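Local coordinates for microtubule-associated protein 1A/1B, light chain 3 (Trypanosoma brucei brucei, PDB 3W1Y) that probably serves as a ubiquitin-like autophagy protein of the ATG8 family that is anchored to membranes through a phospholipid such as phosphatidylethanolamine, at residues H33-C38 / K69-E74; A76-F81 / A110-I115; Q95-F100 / Y130-T135; A20-S25 / D123-V128. All coordinates share one frame; numbering follows the deposited sequence.

Contact 1. Residues H33-C38 / K69-E74; sequences HIPILC and KFLLPE
Four backbone hydrogen bonds tie I34 and I36 to L72 and F70, pairing strand 33-38 with strand 69-73. I34 N reaches L72 O at 2.7 Å and the I34 carbonyl takes the L72 amide; I36 exchanges the same two bonds with F70, its N lying 2.9 Å from F70 O. These carbonyls also receive CA-H contacts, I36 O being approached by K69 CA at 3.1 Å, so each oxygen has a second, weaker partner. The non-hydrogen-bonded pairs P35-L71 and L37-K69 place their side chains on the other face from I34, I36, F70 and L72. There L37 CD2 touches K69 CG at 3.5 Å, while the extended lysine chain leads on to E22, whose carboxylate forms a salt bridge with K69 NZ. On the I36 face, I36 CD1 meets L72 CD1 at 4.1 Å, the two side chains crossing at about a right angle. C38 SG lies 3.8 Å from F70 CE1, a sulfur-aromatic contact made obliquely to the ring. These are the first two strands of the ubiquitin-like fold, antiparallel neighbours joined by a long connection that contains helix 59-66. On the far side of strand 33-40, P35 and L37 bond through their backbones to L126 and V128 of strand 126-133, and helices 78-88 and 112-119 pack against the face bearing I36 and L72.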
loop_
_atom_site.group_PDB
_atom_site.type_symbol
_atom_site.label_atom_id
_atom_site.label_comp_id
_atom_site.label_asym_id
_atom_site.label_seq_id
_atom_site.Cartn_x
_atom_site.Cartn_y
_atom_site.Cartn_z
ATOM N N HIS A 33 21.397 6.372 3.720
ATOM C CA HIS A 33 20.198 5.765 4.247
ATOM C C HIS A 33 19.374 6.751 5.075
ATOM O O HIS A 33 19.887 7.694 5.657
ATOM C CB HIS A 33 20.500 4.468 5.027
ATOM C CG HIS A 33 21.019 3.349 4.157
ATOM N ND1 HIS A 33 20.415 2.111 4.083
ATOM C CD2 HIS A 33 22.066 3.303 3.304
ATOM C CE1 HIS A 33 21.075 1.351 3.227
ATOM N NE2 HIS A 33 22.078 2.056 2.736
ATOM N N ILE A 34 18.074 6.496 5.110
ATOM C CA ILE A 34 17.105 7.358 5.761
ATOM C C ILE A 34 16.634 6.649 7.031
ATOM O O ILE A 34 16.105 5.539 6.963
ATOM C CB ILE A 34 15.909 7.631 4.796
ATOM C CG1 ILE A 34 16.414 8.134 3.414
ATOM C CG2 ILE A 34 14.822 8.548 5.466
ATOM C CD1 ILE A 34 17.281 9.472 3.449
ATOM N N PRO A 35 16.855 7.280 8.204
ATOM C CA PRO A 35 16.269 6.744 9.447
ATOM C C PRO A 35 14.806 7.154 9.613
ATOM O O PRO A 35 14.467 8.334 9.554
ATOM C CB PRO A 35 17.155 7.322 10.550
ATOM C CG PRO A 35 17.765 8.585 9.938
ATOM C CD PRO A 35 17.718 8.461 8.431
ATOM N N ILE A 36 13.955 6.157 9.838
ATOM C CA ILE A 36 12.532 6.311 9.827
ATOM C C ILE A 36 11.961 5.790 11.147
ATOM O O ILE A 36 12.306 4.698 11.606
ATOM C CB ILE A 36 11.914 5.538 8.640
ATOM C CG1 ILE A 36 12.549 5.988 7.323
ATOM C CG2 ILE A 36 10.361 5.669 8.609
ATOM C CD1 ILE A 36 12.200 5.084 6.117
ATOM N N LEU A 37 11.099 6.596 11.765
ATOM C CA LEU A 37 10.436 6.193 12.993
ATOM C C LEU A 37 8.943 6.115 12.684
ATOM O O LEU A 37 8.357 7.130 12.331
ATOM C CB LEU A 37 10.760 7.225 14.098
ATOM C CG LEU A 37 10.409 6.967 15.573
ATOM C CD1 LEU A 37 8.897 6.873 15.743
ATOM C CD2 LEU A 37 11.093 5.729 16.083
ATOM N N CYS A 38 8.351 4.909 12.733
ATOM C CA CYS A 38 6.897 4.739 12.492
ATOM C C CYS A 38 6.140 4.414 13.736
ATOM O O CYS A 38 6.562 3.553 14.496
ATOM C CB CYS A 38 6.554 3.628 11.484
ATOM S SG CYS A 38 7.628 3.575 10.186
ATOM N N LYS A 69 11.279 1.204 13.760
ATOM C CA LYS A 69 12.304 1.998 13.127
ATOM C C LYS A 69 12.831 1.264 11.918
ATOM O O LYS A 69 12.909 0.038 11.904
ATOM C CB LYS A 69 13.482 2.189 14.059
ATOM C CG LYS A 69 13.189 2.984 15.307
ATOM C CD LYS A 69 14.343 2.740 16.246
ATOM C CE LYS A 69 14.311 3.694 17.373
ATOM N NZ LYS A 69 15.288 3.275 18.406
ATOM N N PHE A 70 13.209 2.020 10.898
ATOM C CA PHE A 70 13.775 1.451 9.682
ATOM C C PHE A 70 14.968 2.306 9.323
ATOM O O PHE A 70 15.036 3.442 9.711
ATOM C CB PHE A 70 12.737 1.470 8.532
ATOM C CG PHE A 70 11.542 0.594 8.775
ATOM C CD1 PHE A 70 10.490 1.023 9.573
ATOM C CD2 PHE A 70 11.475 -0.686 8.232
ATOM C CE1 PHE A 70 9.382 0.188 9.826
ATOM C CE2 PHE A 70 10.370 -1.510 8.480
ATOM C CZ PHE A 70 9.323 -1.056 9.276
ATOM N N LEU A 71 15.899 1.732 8.569
ATOM C CA LEU A 71 16.999 2.459 7.977
ATOM C C LEU A 71 17.055 2.055 6.504
ATOM O O LEU A 71 17.545 0.986 6.154
ATOM C CB LEU A 71 18.289 2.121 8.724
ATOM C CG LEU A 71 19.544 2.909 8.368
ATOM C CD1 LEU A 71 19.331 4.421 8.536
ATOM C CD2 LEU A 71 20.761 2.414 9.214
ATOM N N LEU A 72 16.507 2.883 5.628
ATOM C CA LEU A 72 16.308 2.435 4.253
ATOM C C LEU A 72 17.070 3.294 3.265
ATOM O O LEU A 72 17.328 4.478 3.542
ATOM C CB LEU A 72 14.816 2.387 3.919
ATOM C CG LEU A 72 13.958 1.378 4.707
ATOM C CD1 LEU A 72 12.497 1.426 4.260
ATOM C CD2 LEU A 72 14.514 -0.085 4.588
ATOM N N PRO A 73 17.435 2.717 2.102
ATOM C CA PRO A 73 18.173 3.525 1.105
ATOM C C PRO A 73 17.427 4.808 0.678
ATOM O O PRO A 73 16.179 4.805 0.569
ATOM C CB PRO A 73 18.362 2.550 -0.087
ATOM C CG PRO A 73 18.231 1.145 0.494
ATOM C CD PRO A 73 17.188 1.328 1.634
ATOM N N GLU A 74 18.170 5.893 0.449
ATOM C CA GLU A 74 17.579 7.153 -0.009
ATOM C C GLU A 74 16.879 6.988 -1.365
ATOM O O GLU A 74 15.935 7.727 -1.679
ATOM C CB GLU A 74 18.635 8.272 -0.080
ATOM C CG GLU A 74 19.884 7.957 -0.949
ATOM C CD GLU A 74 20.942 9.075 -0.948
ATOM O OE1 GLU A 74 20.858 10.037 -0.131
ATOM O OE2 GLU A 74 21.894 8.980 -1.761
#

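Contact 2. Residues A76-F81 / A110-I115; sequences ATVMEF and ACLGDI
A76 and V78 bond through their backbones to L112 and A110, joining the starts of two helices that lie on one face of the ubiquitin-like sheet. L112 N donates to A76 O at 3.0 Å and V78 N to A110 O at 2.8 Å. The pair forms a single bridge centred on T77 and C111, the N-cap residues of the two helices. Around it, L112 inserts its branches between residues of the other segment: CD1 rests 3.8 Å from A76 CB, and both methyls lie 4.1 Å from F81 CB. With CG anti to the carbonyl carbon (chi1 -56°), the L112 side chain starts out beside its own backbone N, and CG comes close to A76 O. Further out, T77 and E80 form a capping box. E80 N donates to T77 OG1, while E80 OE2 accepts from both T77 N, at 2.9 Å, and T77 OG1, on its anti side; this double grip probably steadies the turn from which A76 O and V78 N reach the other segment. The sheet residues I36 and L72 lie against both F81 and L112. Beside L112, the V78 and I115 side chains cross at about a right angle, and V78 CG2 comes within 3.3 Å of I115 CD1, tighter than usual van der Waals contact.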
loop_
_atom_site.group_PDB
_atom_site.type_symbol
_atom_site.label_atom_id
_atom_site.label_comp_id
_atom_site.label_asym_id
_atom_site.label_seq_id
_atom_site.Cartn_x
_atom_site.Cartn_y
_atom_site.Cartn_z
ATOM N N ALA A 76 15.313 4.022 -2.239
ATOM C CA ALA A 76 14.091 3.240 -2.028
ATOM C C ALA A 76 12.848 4.102 -2.244
ATOM O O ALA A 76 12.845 5.275 -1.937
ATOM C CB ALA A 76 14.069 2.630 -0.599
ATOM N N THR A 77 11.791 3.518 -2.777
ATOM C CA THR A 77 10.513 4.239 -2.910
ATOM C C THR A 77 9.621 4.090 -1.676
ATOM O O THR A 77 9.860 3.223 -0.834
ATOM C CB THR A 77 9.734 3.733 -4.083
ATOM O OG1 THR A 77 9.541 2.336 -3.909
ATOM C CG2 THR A 77 10.506 3.985 -5.376
ATOM N N VAL A 78 8.581 4.937 -1.598
ATOM C CA VAL A 78 7.528 4.802 -0.601
ATOM C C VAL A 78 6.941 3.388 -0.596
ATOM O O VAL A 78 6.738 2.804 0.460
ATOM C CB VAL A 78 6.429 5.881 -0.775
ATOM C CG1 VAL A 78 5.207 5.555 0.033
ATOM C CG2 VAL A 78 6.941 7.239 -0.350
ATOM N N MET A 79 6.688 2.827 -1.775
ATOM C CA MET A 79 6.152 1.477 -1.864
ATOM C C MET A 79 7.058 0.436 -1.183
ATOM O O MET A 79 6.575 -0.464 -0.488
ATOM C CB MET A 79 5.870 1.117 -3.350
ATOM C CG MET A 79 5.327 -0.303 -3.564
ATOM S SD MET A 79 3.683 -0.496 -2.789
ATOM C CE MET A 79 2.689 0.178 -4.116
ATOM N N GLU A 80 8.364 0.545 -1.414
ATOM C CA GLU A 80 9.324 -0.389 -0.812
ATOM C C GLU A 80 9.298 -0.301 0.705
ATOM O O GLU A 80 9.278 -1.323 1.388
ATOM C CB GLU A 80 10.749 -0.165 -1.358
ATOM C CG GLU A 80 10.985 -0.899 -2.672
ATOM C CD GLU A 80 12.237 -0.431 -3.436
ATOM O OE1 GLU A 80 13.068 -1.304 -3.787
ATOM O OE2 GLU A 80 12.377 0.785 -3.715
ATOM N N PHE A 81 9.290 0.925 1.220
ATOM C CA PHE A 81 9.079 1.166 2.641
ATOM C C PHE A 81 7.804 0.504 3.146
ATOM O O PHE A 81 7.824 -0.182 4.164
ATOM C CB PHE A 81 9.057 2.676 2.929
ATOM C CG PHE A 81 8.546 3.031 4.293
ATOM C CD1 PHE A 81 9.078 2.461 5.429
ATOM C CD2 PHE A 81 7.532 3.963 4.437
ATOM C CE1 PHE A 81 8.601 2.789 6.671
ATOM C CE2 PHE A 81 7.056 4.306 5.707
ATOM C CZ PHE A 81 7.589 3.710 6.808
ATOM N N ALA A 110 7.463 7.941 -4.920
ATOM C CA ALA A 110 8.384 8.926 -4.350
ATOM C C ALA A 110 9.573 8.225 -3.673
ATOM O O ALA A 110 9.419 7.141 -3.116
ATOM C CB ALA A 110 7.649 9.840 -3.367
ATOM N N CYS A 111 10.756 8.830 -3.752
ATOM C CA CYS A 111 11.927 8.347 -3.041
ATOM C C CYS A 111 11.964 8.866 -1.614
ATOM O O CYS A 111 11.733 10.048 -1.371
ATOM C CB CYS A 111 13.189 8.823 -3.759
ATOM S SG CYS A 111 13.370 7.950 -5.292
ATOM N N LEU A 112 12.317 7.981 -0.691
ATOM C CA LEU A 112 12.527 8.321 0.726
ATOM C C LEU A 112 13.489 9.492 0.916
ATOM O O LEU A 112 13.242 10.360 1.753
ATOM C CB LEU A 112 13.040 7.101 1.506
ATOM C CG LEU A 112 12.138 5.874 1.412
ATOM C CD1 LEU A 112 12.595 4.688 2.282
ATOM C CD2 LEU A 112 10.697 6.268 1.741
ATOM N N GLY A 113 14.583 9.515 0.153
ATOM C CA GLY A 113 15.545 10.628 0.219
ATOM C C GLY A 113 14.942 11.975 -0.143
ATOM O O GLY A 113 15.276 12.988 0.454
ATOM N N ASP A 114 14.024 12.003 -1.109
ATOM C CA ASP A 114 13.362 13.268 -1.446
ATOM C C ASP A 114 12.404 13.684 -0.340
ATOM O O ASP A 114 12.311 14.856 -0.014
ATOM C CB ASP A 114 12.657 13.198 -2.807
ATOM C CG ASP A 114 13.650 13.113 -3.975
ATOM O OD1 ASP A 114 14.685 13.827 -3.946
ATOM O OD2 ASP A 114 13.385 12.348 -4.928
ATOM N N ILE A 115 11.713 12.723 0.257
ATOM C CA ILE A 115 10.772 13.029 1.347
ATOM C C ILE A 115 11.548 13.484 2.576
ATOM O O ILE A 115 11.165 14.441 3.257
ATOM C CB ILE A 115 9.895 11.788 1.675
ATOM C CG1 ILE A 115 9.076 11.396 0.424
ATOM C CG2 ILE A 115 9.013 12.034 2.900
ATOM C CD1 ILE A 115 8.375 10.072 0.547
#

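Contact 3. Residues Q95-F100 / Y130-T135; sequences QAVFVF and YGVENT
The F98 ring lies over G131, whose carbonyl O sits above the ring centre, 3.4 Å from its plane; G131 CA makes a CH-pi contact over that face, 4.2 Å from the centroid. At the ring edge, in plane, E133 CB approaches F98 CE2 at 3.6 Å and F100 CE1 also lies. The E133 carboxylate runs beside the ring, nearly coplanar with it; outside the two strands, E133 OE1 pairs with a basic side chain of another protein's chain in a salt bridge, and a basic side chain of that chain also packs on F98. With chi1 at 41°, F98 CG stands between the backbone N and the carbonyl carbon; the ring beyond it lies over G131, which has no side chain. Strands 96-100 and 130-133 run antiparallel, with strand 96-100 outermost in this chain's ubiquitin-like sheet and A96-E133 and F98-G131 as hydrogen-bonded pairs. V97, V99 and Y130 project from the other face, where V97 CG2 and V99 CG1 each lie 4.0 Å from Y130 CB and L85 of helix 78-88 covers them. Q95 NE2 donates to N134 OD1 at 2.9 Å in a bent bond, the amide planes 41° apart, and Q95 OE1 accepts from E92 N.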
loop_
_atom_site.group_PDB
_atom_site.type_symbol
_atom_site.label_atom_id
_atom_site.label_comp_id
_atom_site.label_asym_id
_atom_site.label_seq_id
_atom_site.Cartn_x
_atom_site.Cartn_y
_atom_site.Cartn_z
ATOM N N GLN A 95 -5.326 -7.550 5.108
ATOM C CA GLN A 95 -4.790 -6.359 5.780
ATOM C C GLN A 95 -3.899 -5.473 4.906
ATOM O O GLN A 95 -2.957 -5.933 4.275
ATOM C CB GLN A 95 -4.028 -6.756 7.038
ATOM C CG GLN A 95 -4.807 -7.641 7.990
ATOM C CD GLN A 95 -4.055 -7.911 9.273
ATOM O OE1 GLN A 95 -3.147 -8.749 9.320
ATOM N NE2 GLN A 95 -4.435 -7.209 10.331
ATOM N N ALA A 96 -4.214 -4.187 4.885
ATOM C CA ALA A 96 -3.400 -3.200 4.188
ATOM C C ALA A 96 -2.803 -2.243 5.205
ATOM O O ALA A 96 -3.412 -1.971 6.240
ATOM C CB ALA A 96 -4.246 -2.432 3.192
ATOM N N VAL A 97 -1.609 -1.739 4.908
ATOM C CA VAL A 97 -1.020 -0.657 5.690
ATOM C C VAL A 97 -0.917 0.578 4.806
ATOM O O VAL A 97 -0.523 0.470 3.659
ATOM C CB VAL A 97 0.366 -1.061 6.307
ATOM C CG1 VAL A 97 1.375 -1.428 5.221
ATOM C CG2 VAL A 97 0.916 0.041 7.229
ATOM N N PHE A 98 -1.314 1.738 5.327
ATOM C CA PHE A 98 -1.082 3.016 4.647
ATOM C C PHE A 98 -0.252 3.922 5.566
ATOM O O PHE A 98 -0.344 3.816 6.793
ATOM C CB PHE A 98 -2.411 3.682 4.222
ATOM C CG PHE A 98 -3.508 3.567 5.254
ATOM C CD1 PHE A 98 -3.710 4.579 6.196
ATOM C CD2 PHE A 98 -4.335 2.439 5.291
ATOM C CE1 PHE A 98 -4.713 4.480 7.182
ATOM C CE2 PHE A 98 -5.354 2.324 6.263
ATOM C CZ PHE A 98 -5.534 3.351 7.221
ATOM N N VAL A 99 0.580 4.777 4.969
ATOM C CA VAL A 99 1.476 5.671 5.713
ATOM C C VAL A 99 1.278 7.170 5.410
ATOM O O VAL A 99 0.918 7.548 4.297
ATOM C CB VAL A 99 2.982 5.301 5.523
ATOM C CG1 VAL A 99 3.278 3.901 6.079
ATOM C CG2 VAL A 99 3.406 5.402 4.070
ATOM N N PHE A 100 1.555 8.000 6.419
ATOM C CA PHE A 100 1.374 9.441 6.363
ATOM C C PHE A 100 2.629 10.172 6.783
ATOM O O PHE A 100 3.329 9.748 7.694
ATOM C CB PHE A 100 0.219 9.883 7.273
ATOM C CG PHE A 100 -1.062 9.172 7.001
ATOM C CD1 PHE A 100 -1.348 7.966 7.634
ATOM C CD2 PHE A 100 -1.979 9.683 6.072
ATOM C CE1 PHE A 100 -2.549 7.288 7.368
ATOM C CE2 PHE A 100 -3.174 9.016 5.798
ATOM C CZ PHE A 100 -3.457 7.824 6.436
ATOM N N TYR A 130 1.408 5.249 10.623
ATOM C CA TYR A 130 0.832 4.199 9.835
ATOM C C TYR A 130 -0.518 3.753 10.401
ATOM O O TYR A 130 -0.728 3.708 11.628
ATOM C CB TYR A 130 1.822 3.027 9.698
ATOM C CG TYR A 130 2.016 2.187 10.943
ATOM C CD1 TYR A 130 1.220 1.054 11.200
ATOM C CD2 TYR A 130 3.017 2.501 11.852
ATOM C CE1 TYR A 130 1.419 0.281 12.358
ATOM C CE2 TYR A 130 3.232 1.744 12.963
ATOM C CZ TYR A 130 2.442 0.636 13.228
ATOM O OH TYR A 130 2.717 -0.092 14.372
ATOM N N GLY A 131 -1.430 3.434 9.499
ATOM C CA GLY A 131 -2.665 2.761 9.879
ATOM C C GLY A 131 -2.765 1.436 9.146
ATOM O O GLY A 131 -2.359 1.323 7.994
ATOM N N VAL A 132 -3.288 0.426 9.820
ATOM C CA VAL A 132 -3.565 -0.858 9.199
ATOM C C VAL A 132 -5.069 -0.946 8.953
ATOM O O VAL A 132 -5.867 -0.660 9.843
ATOM C CB VAL A 132 -3.101 -2.010 10.106
ATOM C CG1 VAL A 132 -3.605 -3.365 9.605
ATOM C CG2 VAL A 132 -1.576 -2.003 10.250
ATOM N N GLU A 133 -5.463 -1.322 7.743
ATOM C CA GLU A 133 -6.885 -1.546 7.489
ATOM C C GLU A 133 -7.223 -2.981 7.089
ATOM O O GLU A 133 -6.525 -3.595 6.299
ATOM C CB GLU A 133 -7.455 -0.547 6.488
ATOM C CG GLU A 133 -8.959 -0.324 6.690
ATOM C CD GLU A 133 -9.272 0.131 8.110
ATOM O OE1 GLU A 133 -8.612 1.094 8.599
ATOM O OE2 GLU A 133 -10.161 -0.493 8.734
ATOM N N ASN A 134 -8.292 -3.511 7.671
ATOM C CA ASN A 134 -8.650 -4.914 7.482
ATOM C C ASN A 134 -9.739 -5.063 6.396
ATOM O O ASN A 134 -10.842 -5.532 6.665
ATOM C CB ASN A 134 -9.019 -5.591 8.818
ATOM C CG ASN A 134 -7.834 -5.661 9.805
ATOM O OD1 ASN A 134 -7.238 -6.727 10.005
ATOM N ND2 ASN A 134 -7.496 -4.524 10.427
ATOM N N THR A 135 -9.378 -4.642 5.173
ATOM C CA THR A 135 -10.223 -4.685 3.961
ATOM C C THR A 135 -11.482 -5.542 4.099
ATOM O O THR A 135 -11.573 -6.625 3.527
ATOM C CB THR A 135 -9.426 -5.178 2.719
ATOM O OG1 THR A 135 -8.094 -4.637 2.735
ATOM C CG2 THR A 135 -10.142 -4.762 1.433
#

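Contact 4. Residues A20-S25 / D123-V128; sequences AKETES and DGFLYV
T23 of helix 16-29 docks on the turn D123-F125, attaching the N-terminal helical region that distinguishes ATG8 proteins from ubiquitin to the ubiquitin-like core. The tight part centres on this one threonine, whose two branches do different work. OG1, set between the backbone N and the carbonyl carbon (chi1 66°), donates to D123 O at 2.7 Å. CG2 stands over the centre of the F125 ring, 3.5 Å from the centroid and 14° off the normal, a close CH-pi contact. OG1 also comes within 3.4 Å of G124 CA, at a position where the absence of a side chain lets the helix settle close to the turn. A20 adds a CA-H contact to the same D123 carbonyl, which thus takes a hydroxyl and a CA-H from one helix.

The looser part lies toward the partly exposed E22, at the edge of the F125 ring: the E22 carboxylate plane stands 85° to the ring, and E22 OE1 lies 3.6 Å from F125 CZ. That carboxylate is held mainly from outside, by K69 in a salt bridge and by Y10 OH. Behind the turn, D123 uses both carboxylate oxygens: OD2 accepts from Y127 OH and pairs with R19 in a salt bridge, while OD1 accepts from F125 N at 3.0 Å, closing an Asx turn.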
loop_
_atom_site.group_PDB
_atom_site.type_symbol
_atom_site.label_atom_id
_atom_site.label_comp_id
_atom_site.label_asym_id
_atom_site.label_seq_id
_atom_site.Cartn_x
_atom_site.Cartn_y
_atom_site.Cartn_z
ATOM N N ALA A 20 18.841 12.651 18.401
ATOM C CA ALA A 20 19.867 13.246 17.537
ATOM C C ALA A 20 21.142 12.398 17.441
ATOM O O ALA A 20 21.706 12.259 16.367
ATOM C CB ALA A 20 20.226 14.681 17.994
ATOM N N LYS A 21 21.599 11.863 18.574
ATOM C CA LYS A 21 22.770 10.975 18.606
ATOM C C LYS A 21 22.492 9.688 17.814
ATOM O O LYS A 21 23.295 9.255 16.995
ATOM C CB LYS A 21 23.174 10.672 20.058
ATOM C CG LYS A 21 24.244 9.603 20.217
ATOM C CD LYS A 21 25.667 10.153 20.052
ATOM C CE LYS A 21 26.647 9.046 19.626
ATOM N NZ LYS A 21 26.474 8.715 18.156
ATOM N N GLU A 22 21.334 9.101 18.042
ATOM C CA GLU A 22 20.947 7.931 17.320
ATOM C C GLU A 22 21.019 8.140 15.801
ATOM O O GLU A 22 21.605 7.321 15.093
ATOM C CB GLU A 22 19.560 7.487 17.774
ATOM C CG GLU A 22 19.194 6.119 17.314
ATOM C CD GLU A 22 17.810 5.682 17.760
ATOM O OE1 GLU A 22 17.149 6.401 18.551
ATOM O OE2 GLU A 22 17.383 4.599 17.305
ATOM N N THR A 23 20.425 9.213 15.283
ATOM C CA THR A 23 20.442 9.441 13.814
ATOM C C THR A 23 21.814 9.900 13.276
ATOM O O THR A 23 22.149 9.602 12.129
ATOM C CB THR A 23 19.346 10.391 13.346
ATOM O OG1 THR A 23 19.602 11.695 13.884
ATOM C CG2 THR A 23 17.950 9.863 13.829
ATOM N N GLU A 24 22.567 10.623 14.104
ATOM C CA GLU A 24 23.966 10.957 13.823
ATOM C C GLU A 24 24.826 9.696 13.605
ATOM O O GLU A 24 25.565 9.595 12.627
ATOM C CB GLU A 24 24.557 11.793 14.963
ATOM C CG GLU A 24 26.032 12.080 14.810
ATOM C CD GLU A 24 26.670 12.773 16.022
ATOM O OE1 GLU A 24 26.182 12.643 17.184
ATOM O OE2 GLU A 24 27.699 13.447 15.793
ATOM N N SER A 25 24.734 8.736 14.514
ATOM C CA SER A 25 25.457 7.494 14.345
ATOM C C SER A 25 25.002 6.778 13.061
ATOM O O SER A 25 25.833 6.278 12.300
ATOM C CB SER A 25 25.212 6.580 15.542
ATOM O OG SER A 25 25.530 7.254 16.746
ATOM N N ASP A 123 15.626 16.289 14.791
ATOM C CA ASP A 123 16.403 15.234 15.460
ATOM C C ASP A 123 16.996 14.224 14.467
ATOM O O ASP A 123 17.708 13.312 14.873
ATOM C CB ASP A 123 15.624 14.520 16.604
ATOM C CG ASP A 123 14.464 13.636 16.113
ATOM O OD1 ASP A 123 14.331 13.317 14.906
ATOM O OD2 ASP A 123 13.643 13.251 16.970
ATOM N N GLY A 124 16.706 14.390 13.179
ATOM C CA GLY A 124 17.279 13.517 12.164
ATOM C C GLY A 124 16.376 12.408 11.638
ATOM O O GLY A 124 16.661 11.855 10.578
ATOM N N PHE A 125 15.316 12.060 12.364
ATOM C CA PHE A 125 14.404 10.998 11.912
ATOM C C PHE A 125 13.397 11.559 10.927
ATOM O O PHE A 125 13.025 12.739 11.016
ATOM C CB PHE A 125 13.574 10.390 13.061
ATOM C CG PHE A 125 14.291 9.339 13.876
ATOM C CD1 PHE A 125 14.759 9.646 15.155
ATOM C CD2 PHE A 125 14.427 8.037 13.401
ATOM C CE1 PHE A 125 15.405 8.675 15.944
ATOM C CE2 PHE A 125 15.063 7.064 14.173
ATOM C CZ PHE A 125 15.562 7.398 15.450
ATOM N N LEU A 126 12.959 10.695 10.004
ATOM C CA LEU A 126 11.719 10.907 9.258
ATOM C C LEU A 126 10.595 10.207 10.050
ATOM O O LEU A 126 10.636 8.987 10.215
ATOM C CB LEU A 126 11.831 10.298 7.859
ATOM C CG LEU A 126 10.597 10.464 6.994
ATOM C CD1 LEU A 126 10.224 11.952 6.848
ATOM C CD2 LEU A 126 10.788 9.777 5.637
ATOM N N TYR A 127 9.652 10.994 10.582
ATOM C CA TYR A 127 8.535 10.479 11.353
ATOM C C TYR A 127 7.369 10.100 10.442
ATOM O O TYR A 127 7.006 10.858 9.547
ATOM C CB TYR A 127 8.114 11.500 12.414
ATOM C CG TYR A 127 9.067 11.476 13.596
ATOM C CD1 TYR A 127 10.208 12.264 13.605
ATOM C CD2 TYR A 127 8.838 10.624 14.681
ATOM C CE1 TYR A 127 11.100 12.221 14.669
ATOM C CE2 TYR A 127 9.707 10.579 15.750
ATOM C CZ TYR A 127 10.844 11.380 15.742
ATOM O OH TYR A 127 11.723 11.338 16.804
ATOM N N VAL A 128 6.808 8.915 10.663
ATOM C CA VAL A 128 5.753 8.382 9.825
ATOM C C VAL A 128 4.659 7.758 10.720
ATOM O O VAL A 128 4.956 7.005 11.672
ATOM C CB VAL A 128 6.295 7.327 8.815
ATOM C CG1 VAL A 128 5.166 6.683 8.035
ATOM C CG2 VAL A 128 7.349 7.926 7.865
#

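In the fold
Contacts 1, 3 and 4 share one mixed sheet, in which strand 33-40 lies between strands 68-73 and 126-133, and strand 96-100 flanks the latter. Contact 1 joins contact 4 through the P35 O to L126 N bond at 2.8 Å and the K69 NZ to E22 OE2 salt bridge at 2.7 Å, their centres being about 9 Å apart. Contact 2 lies against one face of the sheet: L112 CD1 packs on L72 CB of contact 1, F81 on V99 of contact 3 and on V128 of contact 4. Contacts 3 and 4, centres about 24 Å apart, sit on opposite sides of the chain's centre yet share strand 126-133, with V128 CG1 touching V99 CB.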